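Local coordinates for protein alpha-glucosidase (Bacteroides thetaiotaomicron, PDB 5XFM) that hydrolyses beta-L-arabinopyranosides and alpha-galactosides, acting as a bifunctional calcium-containing enzyme of glycoside hydrolase family 97, at residues 332-336 and 372-376; 368-373 and 403-407. The protein carries 1 engineered substitution. One frame throughout, in Å; residues are numbered along the deposited sequence.

Both contacts join neighbouring loops that follow strands of the parallel barrel sheet in the glycoside hydrolase 97 region. Coming from the N terminus, the chain leaves strand 328-331 and enters 332-336. It then runs through helix 341-353 and strand 357-363 and returns at 372-376, where contact 1 closes that excursion. Contact 2 starts a little earlier in the same loop, at 368-373. It closes after helix 382-395 and strand 399-403, at 403-407. The two closures follow one another, overlapping at Glu372 and Gln373, and neither nests in the other. The loop after strand 357-363 therefore joins the loops of both adjacent strands. The centres of contact 1 and contact 2 are about 12 Å apart.

Contact 1. Residues 332-336 and 372-376; sequences DNWWD and EQGPV
Residues 332-336 leave strand 328-331 of the (beta/alpha)8-type barrel, form a type II beta turn from Asp332 to Trp335, and begin a short helix at Trp335. Residues 372-376 are irregular, with a cis peptide between Gly374 and Pro375. The end-to-end directions of 333-336 and 372-375 differ by 61°. In register, Trp334 CA is 4.8 Å from Gly374 CA, and Asp336 CA is 5.5 Å from Pro375 CA.

Trp334 holds the N-cap position and has a positive phi (78°), as expected for the third residue of a type II turn. Its N donates to Gly374 O at 2.9 Å. Its CA-to-CB bond points away, yet the m rotamer (chi2 114°) brings the indole back against Gln373. Gln373 CA sits 3.7 Å from the centroid of the six-membered Trp334 ring, 10° off the normal, in a CH-pi contact. Arg338 makes a cation-pi contact with the same indole.

Trp335 is p (chi2 -99°). Its CE2 packs 3.7 Å from Pro375 CD, while NE1 is hydrogen-bonded to the carbonyl O of Trp361 in the next barrel strand. Asp336 is also p, and its CA-to-CB bond points toward 372-376. Its CG is 3.5 Å from Pro375 CB, and OD1 is 3.0 Å from Gly374 C. A CB on Gly374 would clash with this carboxylate, so the missing side chain makes the fit possible. Asp336 OD2 accepts from water 1 at 2.6 Å, and Val376 N donates weakly to that water at 3.5 Å.

The backbone hydrogen bond is thus flanked by CH-pi and proline contacts, so polar and apolar groups both join the two loops.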
loop_
_atom_site.group_PDB
_atom_site.type_symbol
_atom_site.label_atom_id
_atom_site.label_comp_id
_atom_site.label_asym_id
_atom_site.label_seq_id
_atom_site.Cartn_x
_atom_site.Cartn_y
_atom_site.Cartn_z
ATOM N N ASP A 332 -9.603 -19.928 3.920
ATOM C CA ASP A 332 -9.618 -19.293 2.601
ATOM C C ASP A 332 -10.787 -19.783 1.739
ATOM O O ASP A 332 -11.750 -20.341 2.262
ATOM C CB ASP A 332 -8.283 -19.536 1.894
ATOM C CG ASP A 332 -7.814 -18.327 1.082
ATOM O OD1 ASP A 332 -8.343 -18.061 -0.021
ATOM O OD2 ASP A 332 -6.894 -17.638 1.564
ATOM N N ASN A 333 -10.702 -19.564 0.424
ATOM C CA ASN A 333 -11.799 -19.871 -0.501
ATOM C C ASN A 333 -12.300 -21.325 -0.463
ATOM O O ASN A 333 -11.579 -22.211 -0.021
ATOM C CB ASN A 333 -11.378 -19.538 -1.935
ATOM C CG ASN A 333 -10.113 -20.274 -2.365
ATOM O OD1 ASN A 333 -9.699 -21.256 -1.748
ATOM N ND2 ASN A 333 -9.507 -19.804 -3.440
ATOM N N TRP A 334 -13.537 -21.517 -0.933
ATOM C CA TRP A 334 -14.285 -22.787 -0.993
ATOM C C TRP A 334 -14.897 -23.268 0.328
ATOM O O TRP A 334 -15.578 -24.296 0.337
ATOM C CB TRP A 334 -13.428 -23.937 -1.549
ATOM C CG TRP A 334 -12.936 -23.743 -2.941
ATOM C CD1 TRP A 334 -11.638 -23.580 -3.336
ATOM C CD2 TRP A 334 -13.728 -23.673 -4.131
ATOM N NE1 TRP A 334 -11.573 -23.427 -4.697
ATOM C CE2 TRP A 334 -12.842 -23.476 -5.210
ATOM C CE3 TRP A 334 -15.098 -23.759 -4.389
ATOM C CZ2 TRP A 334 -13.282 -23.366 -6.529
ATOM C CZ3 TRP A 334 -15.535 -23.647 -5.700
ATOM C CH2 TRP A 334 -14.628 -23.450 -6.754
ATOM N N TRP A 335 -14.676 -22.557 1.429
ATOM C CA TRP A 335 -15.094 -23.088 2.734
ATOM C C TRP A 335 -16.610 -23.256 2.876
ATOM O O TRP A 335 -17.079 -24.168 3.564
ATOM C CB TRP A 335 -14.571 -22.212 3.881
ATOM C CG TRP A 335 -15.171 -20.838 3.984
ATOM C CD1 TRP A 335 -14.623 -19.669 3.535
ATOM C CD2 TRP A 335 -16.416 -20.480 4.608
ATOM N NE1 TRP A 335 -15.454 -18.615 3.823
ATOM C CE2 TRP A 335 -16.560 -19.085 4.480
ATOM C CE3 TRP A 335 -17.426 -21.205 5.248
ATOM C CZ2 TRP A 335 -17.670 -18.402 4.971
ATOM C CZ3 TRP A 335 -18.530 -20.526 5.730
ATOM C CH2 TRP A 335 -18.643 -19.137 5.589
ATOM N N ASP A 336 -17.378 -22.396 2.220
ATOM C CA ASP A 336 -18.829 -22.450 2.377
ATOM C C ASP A 336 -19.417 -23.693 1.740
ATOM O O ASP A 336 -20.495 -24.142 2.117
ATOM C CB ASP A 336 -19.485 -21.218 1.764
ATOM C CG ASP A 336 -19.341 -21.186 0.261
ATOM O OD1 ASP A 336 -18.198 -21.321 -0.216
ATOM O OD2 ASP A 336 -20.365 -21.067 -0.444
ATOM N N GLU A 372 -15.958 -18.614 -9.322
ATOM C CA GLU A 372 -16.836 -19.632 -8.742
ATOM C C GLU A 372 -16.505 -19.891 -7.290
ATOM O O GLU A 372 -17.374 -20.235 -6.493
ATOM C CB GLU A 372 -16.790 -20.938 -9.524
ATOM C CG GLU A 372 -17.675 -20.885 -10.771
ATOM C CD GLU A 372 -17.635 -22.146 -11.616
ATOM O OE1 GLU A 372 -18.715 -22.723 -11.868
ATOM O OE2 GLU A 372 -16.534 -22.545 -12.050
ATOM N N GLN A 373 -15.229 -19.759 -6.954
ATOM C CA GLN A 373 -14.795 -19.942 -5.567
ATOM C C GLN A 373 -15.603 -19.129 -4.510
ATOM O O GLN A 373 -15.771 -17.910 -4.585
ATOM C CB GLN A 373 -13.285 -19.690 -5.475
ATOM C CG GLN A 373 -12.567 -19.198 -6.714
ATOM C CD GLN A 373 -11.181 -18.757 -6.307
ATOM O OE1 GLN A 373 -10.479 -19.411 -5.506
ATOM N NE2 GLN A 373 -10.718 -17.723 -6.964
ATOM N N GLY A 374 -16.114 -19.847 -3.514
ATOM C CA GLY A 374 -17.112 -19.277 -2.636
ATOM C C GLY A 374 -16.602 -19.019 -1.241
ATOM O O GLY A 374 -15.479 -19.384 -0.912
ATOM N N PRO A 375 -17.441 -18.387 -0.409
ATOM C CA PRO A 375 -18.796 -18.010 -0.835
ATOM C C PRO A 375 -18.842 -16.780 -1.755
ATOM O O PRO A 375 -18.156 -15.789 -1.497
ATOM C CB PRO A 375 -19.505 -17.717 0.490
ATOM C CG PRO A 375 -18.416 -17.361 1.438
ATOM C CD PRO A 375 -17.185 -18.092 1.008
ATOM N N VAL A 376 -19.646 -16.871 -2.815
ATOM C CA VAL A 376 -19.897 -15.752 -3.721
ATOM C C VAL A 376 -21.276 -15.165 -3.417
ATOM O O VAL A 376 -22.113 -15.839 -2.813
ATOM C CB VAL A 376 -19.837 -16.168 -5.220
ATOM C CG1 VAL A 376 -18.396 -16.434 -5.665
ATOM C CG2 VAL A 376 -20.734 -17.376 -5.492
HETATM O O HOH W 1 -20.644 -20.218 -2.855
#

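Contact 2. Residues 368-373 and 403-407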
loop_
_atom_site.group_PDB
_atom_site.type_symbol
_atom_site.label_atom_id
_atom_site.label_comp_id
_atom_site.label_asym_id
_atom_site.label_seq_id
_atom_site.Cartn_x
_atom_site.Cartn_y
_atom_site.Cartn_z
ATOM N N TRP A 368 -19.628 -9.181 -12.014
ATOM C CA TRP A 368 -18.713 -8.598 -12.996
ATOM C C TRP A 368 -17.616 -9.539 -13.511
ATOM O O TRP A 368 -16.865 -9.171 -14.420
ATOM C CB TRP A 368 -18.058 -7.336 -12.417
ATOM C CG TRP A 368 -17.398 -7.562 -11.089
ATOM C CD1 TRP A 368 -16.117 -7.988 -10.877
ATOM C CD2 TRP A 368 -17.977 -7.375 -9.795
ATOM N NE1 TRP A 368 -15.864 -8.081 -9.537
ATOM C CE2 TRP A 368 -16.989 -7.709 -8.846
ATOM C CE3 TRP A 368 -19.235 -6.955 -9.344
ATOM C CZ2 TRP A 368 -17.216 -7.633 -7.475
ATOM C CZ3 TRP A 368 -19.462 -6.889 -7.988
ATOM C CH2 TRP A 368 -18.456 -7.223 -7.065
ATOM N N ASN A 369 -17.525 -10.739 -12.947
ATOM C CA ASN A 369 -16.506 -11.692 -13.371
ATOM C C ASN A 369 -16.995 -13.141 -13.382
ATOM O O ASN A 369 -18.182 -13.405 -13.176
ATOM C CB ASN A 369 -15.262 -11.565 -12.480
ATOM C CG ASN A 369 -15.550 -11.863 -11.007
ATOM O OD1 ASN A 369 -16.315 -12.773 -10.669
ATOM N ND2 ASN A 369 -14.912 -11.108 -10.128
ATOM N N ASP A 370 -16.060 -14.075 -13.553
ATOM C CA ASP A 370 -16.385 -15.504 -13.644
ATOM C C ASP A 370 -15.891 -16.325 -12.456
ATOM O O ASP A 370 -15.613 -17.511 -12.594
ATOM C CB ASP A 370 -15.811 -16.111 -14.925
ATOM C CG ASP A 370 -16.478 -15.583 -16.177
ATOM O OD1 ASP A 370 -17.702 -15.325 -16.149
ATOM O OD2 ASP A 370 -15.773 -15.440 -17.194
ATOM N N ILE A 371 -15.768 -15.691 -11.299
ATOM C CA ILE A 371 -15.332 -16.380 -10.093
ATOM C C ILE A 371 -16.386 -17.382 -9.594
ATOM O O ILE A 371 -17.567 -17.041 -9.471
ATOM C CB ILE A 371 -15.002 -15.362 -8.982
ATOM C CG1 ILE A 371 -13.718 -14.611 -9.343
ATOM C CG2 ILE A 371 -14.866 -16.045 -7.632
ATOM C CD1 ILE A 371 -12.491 -15.510 -9.438
ATOM N N GLU A 372 -15.958 -18.614 -9.322
ATOM C CA GLU A 372 -16.836 -19.632 -8.742
ATOM C C GLU A 372 -16.505 -19.891 -7.290
ATOM O O GLU A 372 -17.374 -20.235 -6.493
ATOM C CB GLU A 372 -16.790 -20.938 -9.524
ATOM C CG GLU A 372 -17.675 -20.885 -10.771
ATOM C CD GLU A 372 -17.635 -22.146 -11.616
ATOM O OE1 GLU A 372 -18.715 -22.723 -11.868
ATOM O OE2 GLU A 372 -16.534 -22.545 -12.050
ATOM N N GLN A 373 -15.229 -19.759 -6.954
ATOM C CA GLN A 373 -14.795 -19.942 -5.567
ATOM C C GLN A 373 -15.603 -19.129 -4.510
ATOM O O GLN A 373 -15.771 -17.910 -4.585
ATOM C CB GLN A 373 -13.285 -19.690 -5.475
ATOM C CG GLN A 373 -12.567 -19.198 -6.714
ATOM C CD GLN A 373 -11.181 -18.757 -6.307
ATOM O OE1 GLN A 373 -10.479 -19.411 -5.506
ATOM N NE2 GLN A 373 -10.718 -17.723 -6.964
ATOM N N ASP A 403 -12.294 -10.641 -1.709
ATOM C CA ASP A 403 -11.434 -10.792 -2.879
ATOM C C ASP A 403 -12.117 -10.430 -4.202
ATOM O O ASP A 403 -13.335 -10.273 -4.259
ATOM C CB ASP A 403 -10.919 -12.230 -2.950
ATOM C CG ASP A 403 -9.508 -12.319 -3.498
ATOM O OD1 ASP A 403 -9.137 -11.454 -4.324
ATOM O OD2 ASP A 403 -8.772 -13.252 -3.097
ATOM N N PHE A 404 -11.307 -10.270 -5.247
ATOM C CA PHE A 404 -11.767 -10.174 -6.645
ATOM C C PHE A 404 -12.714 -9.012 -6.966
ATOM O O PHE A 404 -13.791 -9.224 -7.514
ATOM C CB PHE A 404 -12.449 -11.484 -7.069
ATOM C CG PHE A 404 -11.556 -12.691 -7.006
ATOM C CD1 PHE A 404 -10.312 -12.685 -7.618
ATOM C CD2 PHE A 404 -11.965 -13.833 -6.340
ATOM C CE1 PHE A 404 -9.493 -13.797 -7.565
ATOM C CE2 PHE A 404 -11.147 -14.943 -6.275
ATOM C CZ PHE A 404 -9.912 -14.924 -6.891
ATOM N N PHE A 405 -12.302 -7.785 -6.674
ATOM C CA PHE A 405 -13.140 -6.624 -6.984
ATOM C C PHE A 405 -13.104 -6.246 -8.469
ATOM O O PHE A 405 -12.278 -6.749 -9.233
ATOM C CB PHE A 405 -12.728 -5.429 -6.135
ATOM C CG PHE A 405 -13.152 -5.531 -4.695
ATOM C CD1 PHE A 405 -12.372 -6.227 -3.777
ATOM C CD2 PHE A 405 -14.333 -4.949 -4.258
ATOM C CE1 PHE A 405 -12.754 -6.321 -2.439
ATOM C CE2 PHE A 405 -14.720 -5.041 -2.923
ATOM C CZ PHE A 405 -13.930 -5.726 -2.010
ATOM N N GLY A 406 -14.006 -5.347 -8.858
ATOM C CA GLY A 406 -14.253 -5.011 -10.255
ATOM C C GLY A 406 -13.497 -3.850 -10.888
ATOM O O GLY A 406 -13.832 -3.410 -11.987
ATOM N N GLY A 407 -12.502 -3.311 -10.198
ATOM C CA GLY A 407 -11.691 -2.265 -10.795
ATOM C C GLY A 407 -11.759 -0.946 -10.051
ATOM O O GLY A 407 -12.062 -0.915 -8.860
HETATM O O HOH W 2 -12.815 -8.921 -10.660
#
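Phe404 adopts a left-handed backbone conformation (phi/psi 60/56°), unusual for a non-glycine residue. It comes directly after strand 399-403, and this bend presents both its ring and its carbonyl to 368-373. The carbonyl accepts a hydrogen bond from the indole of Trp368, with NE1 3.1 Å from Phe404 O. Trp368 is in the p rotamer, and its CA-to-CB bond points toward 403-407. Over the face of its five-membered ring lies Gly406 CA, 3.8 Å from the centroid and 26° off the normal, a CH-pi contact. A CB on Gly406 would be tight against Trp368 CD1.

The ring of Phe404, chi1 m, receives Ile371. Ile371 CD1 is 3.5 Å from the ring centroid and 12° off the normal, over the face, and 3.5 Å from Phe404 CE2. The m,m rotamer of Ile371 brings this methyl to the ring.

The two segments belong to loops after strands 357-363 and 399-403, adjacent in the parallel barrel sheet. In barrels of this kind such loops line the end that holds the active site. The side chain of Phe404 is about 6 Å from the bound calcium ion, whose ligands include Glu174, Glu452 and Glu458.

Asn369 shapes the first loop. Its OD1 accepts from Ile371 N at 3.0 Å, an Asx turn. Its ND2 donates to water 2 at 3.1 Å, and that water lies 2.7 Å from Phe405 O. Asp403 OD1 takes the amide hydrogen of Phe404 N at 2.6 Å. Phe405 turns the other way, stacking on Tyr416 of helix 410-425.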